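Local coordinates for protein 2-C-methyl-D-erythritol 4-phosphate cytidylyltransferase (Neisseria gonorrhoeae, PDB 1VGW) that probably catalyses the transfer of a cytidylyl group from CTP to 2-C-methyl-D-erythritol 4-phosphate, an early step of isoprenoid biosynthesis, at residues B[115-119]-B[120-124]. Numbering follows the deposited sequence.
Sequences CCLPS and EALAR
The carbonyl oxygen of P118 receives the amide of L122 in the first full i to i+4 bond of the helix, with P118 O and L122 N 3.2 Å apart and an N-H...O angle of 152°. One residue along, A123 N reaches S119 O at 3.2 Å in a straighter bond (164°), its donor tilted somewhat from the carbonyl plane. A weak bond from A121 N also falls on P118 O, giving that oxygen two amide partners, and L122 N makes a second, weak bond to S119 O. P118 thus occupies the N-cap position of helix 119-129, at the end of the loop that follows strand 106-109 of the mixed sheet in this IspD-family cytidylyltransferase. Its ring meets the first turn through CG, 3.7 Å from the methyl CB of A121. L117 reaches the same methyl from its CD1 branch, 4.1 Å from A121 CB, while the other branch, CD2, lies 4.3 Å from L122 CB. With CG anti to the backbone N (chi1 165°), the L117 side chain extends alongside the start of the helix, spanning two successive residues. L138 of strand 136-141 touches both L117 and A121, joining this apolar cluster to the sheet, and L122 packs on F44 of helix 36-45. Further along the helix, R124 NH1 hydrogen-bonds Q207 O in strand 204-207.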
ATOM      1  N   CYS B 115     -11.941  -8.261   2.374  1.00 38.85           N
ATOM      2  CA  CYS B 115     -12.676  -8.754   3.506  1.00 39.54           C
ATOM      3  C   CYS B 115     -12.347  -8.162   4.836  1.00 39.09           C
ATOM      4  O   CYS B 115     -12.873  -8.658   5.855  1.00 41.52           O
ATOM      5  CB  CYS B 115     -12.670 -10.291   3.584  1.00 46.02           C
ATOM      6  SG  CYS B 115     -11.013 -11.060   3.721  1.00 43.84           S
ATOM      7  N   CYS B 116     -11.566  -7.122   4.911  1.00 38.60           N
ATOM      8  CA  CYS B 116     -11.210  -6.503   6.181  1.00 37.36           C
ATOM      9  C   CYS B 116     -11.612  -5.042   6.227  1.00 37.53           C
ATOM     10  O   CYS B 116     -11.045  -4.260   6.987  1.00 36.70           O
ATOM     11  CB  CYS B 116      -9.691  -6.662   6.399  1.00 40.84           C
ATOM     12  SG  CYS B 116      -9.246  -8.427   6.681  1.00 43.90           S
ATOM     13  N   LEU B 117     -12.613  -4.665   5.427  1.00 36.88           N
ATOM     14  CA  LEU B 117     -13.095  -3.290   5.410  1.00 38.08           C
ATOM     15  C   LEU B 117     -13.652  -2.901   6.774  1.00 38.33           C
ATOM     16  O   LEU B 117     -14.694  -3.429   7.168  1.00 38.48           O
ATOM     17  CB  LEU B 117     -14.247  -3.227   4.368  1.00 38.92           C
ATOM     18  CG  LEU B 117     -15.128  -1.961   4.459  1.00 38.44           C
ATOM     19  CD1 LEU B 117     -14.338  -0.755   3.995  1.00 30.34           C
ATOM     20  CD2 LEU B 117     -16.451  -2.140   3.747  1.00 31.05           C
ATOM     21  N   PRO B 118     -13.015  -2.002   7.495  1.00 38.53           N
ATOM     22  CA  PRO B 118     -13.476  -1.577   8.786  1.00 38.81           C
ATOM     23  C   PRO B 118     -14.867  -0.965   8.756  1.00 41.39           C
ATOM     24  O   PRO B 118     -15.163   0.066   8.135  1.00 41.54           O
ATOM     25  CB  PRO B 118     -12.507  -0.489   9.231  1.00 38.04           C
ATOM     26  CG  PRO B 118     -11.568  -0.276   8.142  1.00 38.65           C
ATOM     27  CD  PRO B 118     -11.760  -1.334   7.101  1.00 39.12           C
ATOM     28  N   SER B 119     -15.713  -1.436   9.677  1.00 42.51           N
ATOM     29  CA  SER B 119     -17.049  -0.893   9.831  1.00 43.98           C
ATOM     30  C   SER B 119     -17.074   0.624   9.923  1.00 44.11           C
ATOM     31  O   SER B 119     -17.951   1.303   9.400  1.00 44.13           O
ATOM     32  CB  SER B 119     -17.645  -1.474  11.140  1.00 44.23           C
ATOM     33  OG  SER B 119     -19.036  -1.235  11.086  1.00 50.20           O
ATOM     34  N   GLU B 120     -16.108   1.220  10.613  1.00 44.48           N
ATOM     35  CA  GLU B 120     -16.026   2.662  10.732  1.00 46.62           C
ATOM     36  C   GLU B 120     -15.816   3.340   9.374  1.00 45.76           C
ATOM     37  O   GLU B 120     -16.330   4.443   9.124  1.00 45.42           O
ATOM     38  CB  GLU B 120     -14.867   3.019  11.682  1.00 51.92           C
ATOM     39  CG  GLU B 120     -15.120   4.266  12.499  1.00 59.42           C
ATOM     40  CD  GLU B 120     -14.102   4.530  13.590  1.00 66.40           C
ATOM     41  OE1 GLU B 120     -13.945   5.722  13.993  1.00 65.88           O
ATOM     42  OE2 GLU B 120     -13.461   3.572  14.091  1.00 66.30           O
ATOM     43  N   ALA B 121     -15.070   2.662   8.494  1.00 43.44           N
ATOM     44  CA  ALA B 121     -14.760   3.180   7.168  1.00 40.95           C
ATOM     45  C   ALA B 121     -16.017   3.208   6.289  1.00 39.30           C
ATOM     46  O   ALA B 121     -16.227   4.097   5.480  1.00 36.29           O
ATOM     47  CB  ALA B 121     -13.656   2.371   6.501  1.00 33.55           C
ATOM     48  N   LEU B 122     -16.861   2.194   6.478  1.00 38.59           N
ATOM     49  CA  LEU B 122     -18.115   2.076   5.744  1.00 37.62           C
ATOM     50  C   LEU B 122     -19.053   3.222   6.140  1.00 39.38           C
ATOM     51  O   LEU B 122     -19.622   3.870   5.240  1.00 38.24           O
ATOM     52  CB  LEU B 122     -18.752   0.730   5.973  1.00 35.04           C
ATOM     53  CG  LEU B 122     -20.029   0.341   5.287  1.00 37.50           C
ATOM     54  CD1 LEU B 122     -19.958   0.445   3.776  1.00 37.84           C
ATOM     55  CD2 LEU B 122     -20.489  -1.062   5.670  1.00 35.75           C
ATOM     56  N   ALA B 123     -19.151   3.496   7.438  1.00 37.72           N
ATOM     57  CA  ALA B 123     -19.956   4.561   7.975  1.00 37.92           C
ATOM     58  C   ALA B 123     -19.563   5.915   7.390  1.00 39.28           C
ATOM     59  O   ALA B 123     -20.446   6.653   6.910  1.00 40.13           O
ATOM     60  CB  ALA B 123     -19.886   4.605   9.499  1.00 36.49           C
ATOM     61  N   ARG B 124     -18.277   6.255   7.396  1.00 38.33           N
ATOM     62  CA  ARG B 124     -17.804   7.503   6.784  1.00 36.89           C
ATOM     63  C   ARG B 124     -18.199   7.615   5.311  1.00 36.37           C
ATOM     64  O   ARG B 124     -18.676   8.662   4.853  1.00 38.19           O
ATOM     65  CB  ARG B 124     -16.273   7.539   6.854  1.00 38.46           C
ATOM     66  CG  ARG B 124     -15.695   8.412   7.941  1.00 37.67           C
ATOM     67  CD  ARG B 124     -14.300   8.888   7.571  1.00 37.17           C
ATOM     68  NE  ARG B 124     -13.408   7.802   7.259  1.00 40.16           N
ATOM     69  CZ  ARG B 124     -12.845   6.928   8.071  1.00 40.42           C
ATOM     70  NH1 ARG B 124     -12.033   6.007   7.557  1.00 40.60           N
ATOM     71  NH2 ARG B 124     -13.077   6.942   9.372  1.00 45.05           N
TER